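Local coordinates for hypothetical protein PH1320 (Pyrococcus horikoshii, PDB 2E87) that is of unknown function but binds GDP in an Obg-type G domain and probably works as a GTP-binding protein, at residues L44-R49 with E127-F132. Sequence-based numbering, arbitrary orientation.
Sequences LREELR and ELRRQF
A salt-bridge network of Glu46, Arg49 and Arg129 joins helix 38-67 to helix 122-142 in the helical bundle of the NOG1 N-terminal domain, where Glu46 and Arg129 face each other with CA atoms 6.1 Å apart. The carboxylate of Glu46 lies at the edge of the Arg129 guanidinium, on the side of NE and NH2, the two planes turned 37° from each other. The straighter bond runs from NE of Arg129 to OE2 of Glu46, 2.7 Å long with an N-H...O angle of 153°; it reaches the oxygen on its syn side, somewhat out of the carboxylate plane. A weaker bond from NH2 of Arg129 also ends on OE2 of Glu46, at 3.1 Å, so this one oxygen is gripped twice. OE1 of Glu46 is modelled too close to Arg129, and its share in the network is doubtful, including a weak bond from NH1 of Arg49 one helical turn on. Arg129 presents this edge because its chain, extended at chi2, bends at chi3 (55°) and swings NE toward the acid. The extended chain of Arg49 crosses that of Arg129 at an angle, CD to CD at 3.6 Å, the two guanidinium planes steeply inclined to each other, and the nearby carboxylate probably offsets their like charges. A leucine in place of Arg129 would probably leave the acid of Glu46 without its cationic mate from helix 122-142. Ile125 also touches Glu46, Tyr133 touches Arg49, and one turn along Phe132 packs on Val50 and Val53. The contact is thus an interhelical salt bridge bordered by apolar packing, linking two long helices of the NOG1 N-terminal helical bundle well away from the GDP site.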
loop_
_atom_site.group_PDB
_atom_site.type_symbol
_atom_site.label_atom_id
_atom_site.label_comp_id
_atom_site.label_asym_id
_atom_site.label_seq_id
_atom_site.Cartn_x
_atom_site.Cartn_y
_atom_site.Cartn_z
ATOM N N LEU A 44 -17.690 35.812 -27.452
ATOM C CA LEU A 44 -18.279 34.522 -27.096
ATOM C C LEU A 44 -17.301 33.395 -27.384
ATOM O O LEU A 44 -17.421 32.306 -26.838
ATOM C CB LEU A 44 -19.563 34.257 -27.886
ATOM C CG LEU A 44 -20.720 35.249 -27.756
ATOM C CD1 LEU A 44 -21.882 34.779 -28.620
ATOM C CD2 LEU A 44 -21.144 35.360 -26.302
ATOM N N ARG A 45 -16.349 33.647 -28.267
ATOM C CA ARG A 45 -15.368 32.630 -28.596
ATOM C C ARG A 45 -14.335 32.579 -27.486
ATOM O O ARG A 45 -13.956 31.503 -27.028
ATOM C CB ARG A 45 -14.663 32.937 -29.931
ATOM C CG ARG A 45 -15.337 32.337 -31.140
ATOM C CD ARG A 45 -14.372 32.126 -32.298
ATOM N NE ARG A 45 -15.073 31.625 -33.479
ATOM C CZ ARG A 45 -15.703 32.401 -34.356
ATOM N NH1 ARG A 45 -15.711 33.719 -34.193
ATOM N NH2 ARG A 45 -16.340 31.861 -35.386
ATOM N N GLU A 46 -13.886 33.762 -27.074
ATOM C CA GLU A 46 -12.895 33.891 -26.027
ATOM C C GLU A 46 -13.444 33.306 -24.732
ATOM O O GLU A 46 -12.717 32.661 -23.982
ATOM C CB GLU A 46 -12.517 35.358 -25.871
ATOM C CG GLU A 46 -11.904 35.932 -27.140
ATOM C CD GLU A 46 -10.523 35.369 -27.441
ATOM O OE1 GLU A 46 -10.259 34.204 -27.103
ATOM O OE2 GLU A 46 -9.699 36.087 -28.040
ATOM N N GLU A 47 -14.733 33.522 -24.484
ATOM C CA GLU A 47 -15.383 32.966 -23.300
ATOM C C GLU A 47 -15.377 31.445 -23.403
ATOM O O GLU A 47 -15.125 30.748 -22.414
ATOM C CB GLU A 47 -16.832 33.439 -23.196
ATOM C CG GLU A 47 -16.989 34.815 -22.618
ATOM C CD GLU A 47 -18.413 35.327 -22.721
ATOM O OE1 GLU A 47 -19.353 34.607 -22.303
ATOM O OE2 GLU A 47 -18.582 36.457 -23.218
ATOM N N LEU A 48 -15.658 30.933 -24.599
ATOM C CA LEU A 48 -15.682 29.497 -24.804
ATOM C C LEU A 48 -14.294 28.936 -24.546
ATOM O O LEU A 48 -14.155 27.899 -23.914
ATOM C CB LEU A 48 -16.127 29.151 -26.229
ATOM C CG LEU A 48 -16.064 27.663 -26.596
ATOM C CD1 LEU A 48 -16.993 26.832 -25.705
ATOM C CD2 LEU A 48 -16.446 27.499 -28.044
ATOM N N ARG A 49 -13.266 29.622 -25.037
ATOM C CA ARG A 49 -11.904 29.156 -24.834
ATOM C C ARG A 49 -11.580 29.102 -23.350
ATOM O O ARG A 49 -11.044 28.102 -22.863
ATOM C CB ARG A 49 -10.900 30.075 -25.519
ATOM C CG ARG A 49 -10.874 29.997 -27.021
ATOM C CD ARG A 49 -9.611 30.676 -27.546
ATOM N NE ARG A 49 -9.469 30.551 -28.994
ATOM C CZ ARG A 49 -10.145 31.277 -29.874
ATOM N NH1 ARG A 49 -11.005 32.192 -29.453
ATOM N NH2 ARG A 49 -9.980 31.070 -31.174
ATOM N N GLU A 127 -6.773 40.461 -24.744
ATOM C CA GLU A 127 -5.777 40.480 -23.676
ATOM C C GLU A 127 -6.194 39.664 -22.461
ATOM O O GLU A 127 -5.356 39.028 -21.812
ATOM C CB GLU A 127 -5.467 41.928 -23.265
ATOM C CG GLU A 127 -4.663 42.704 -24.321
ATOM C CD GLU A 127 -4.600 44.215 -24.070
ATOM O OE1 GLU A 127 -3.668 44.864 -24.599
ATOM O OE2 GLU A 127 -5.484 44.758 -23.364
ATOM N N LEU A 128 -7.486 39.675 -22.158
ATOM C CA LEU A 128 -7.997 38.922 -21.029
ATOM C C LEU A 128 -7.888 37.406 -21.254
ATOM O O LEU A 128 -7.511 36.680 -20.337
ATOM C CB LEU A 128 -9.441 39.345 -20.716
ATOM C CG LEU A 128 -9.645 40.763 -20.138
ATOM C CD1 LEU A 128 -11.131 41.132 -20.109
ATOM C CD2 LEU A 128 -9.063 40.835 -18.742
ATOM N N ARG A 129 -8.203 36.913 -22.451
ATOM C CA ARG A 129 -8.064 35.471 -22.689
ATOM C C ARG A 129 -6.576 35.124 -22.564
ATOM O O ARG A 129 -6.197 34.108 -21.973
ATOM C CB ARG A 129 -8.506 35.052 -24.102
ATOM C CG ARG A 129 -7.637 33.886 -24.620
ATOM C CD ARG A 129 -7.850 33.476 -26.060
ATOM N NE ARG A 129 -7.709 34.575 -27.010
ATOM C CZ ARG A 129 -6.577 35.218 -27.279
ATOM N NH1 ARG A 129 -5.437 34.888 -26.674
ATOM N NH2 ARG A 129 -6.599 36.210 -28.159
ATOM N N ARG A 130 -5.744 35.970 -23.163
ATOM C CA ARG A 130 -4.315 35.762 -23.146
ATOM C C ARG A 130 -3.799 35.700 -21.706
ATOM O O ARG A 130 -2.954 34.866 -21.378
ATOM C CB ARG A 130 -3.629 36.874 -23.926
ATOM C CG ARG A 130 -2.247 36.513 -24.431
ATOM C CD ARG A 130 -1.639 37.681 -25.198
ATOM N NE ARG A 130 -2.446 38.049 -26.361
ATOM C CZ ARG A 130 -2.806 39.294 -26.670
ATOM N NH1 ARG A 130 -2.435 40.314 -25.903
ATOM N NH2 ARG A 130 -3.548 39.521 -27.744
ATOM N N GLN A 131 -4.327 36.560 -20.840
ATOM C CA GLN A 131 -3.897 36.560 -19.448
ATOM C C GLN A 131 -4.293 35.276 -18.744
ATOM O O GLN A 131 -3.507 34.714 -17.990
ATOM C CB GLN A 131 -4.501 37.735 -18.679
ATOM C CG GLN A 131 -3.937 39.091 -19.035
ATOM C CD GLN A 131 -4.426 40.161 -18.083
ATOM O OE1 GLN A 131 -4.167 40.092 -16.875
ATOM N NE2 GLN A 131 -5.146 41.152 -18.613
ATOM N N PHE A 132 -5.523 34.831 -18.981
ATOM C CA PHE A 132 -6.028 33.613 -18.359
ATOM C C PHE A 132 -5.127 32.436 -18.756
ATOM O O PHE A 132 -4.647 31.698 -17.893
ATOM C CB PHE A 132 -7.481 33.368 -18.783
ATOM C CG PHE A 132 -8.051 32.091 -18.270
ATOM C CD1 PHE A 132 -8.456 31.978 -16.942
ATOM C CD2 PHE A 132 -8.159 30.980 -19.107
ATOM C CE1 PHE A 132 -8.965 30.766 -16.448
ATOM C CE2 PHE A 132 -8.661 29.776 -18.634
ATOM C CZ PHE A 132 -9.069 29.661 -17.292
#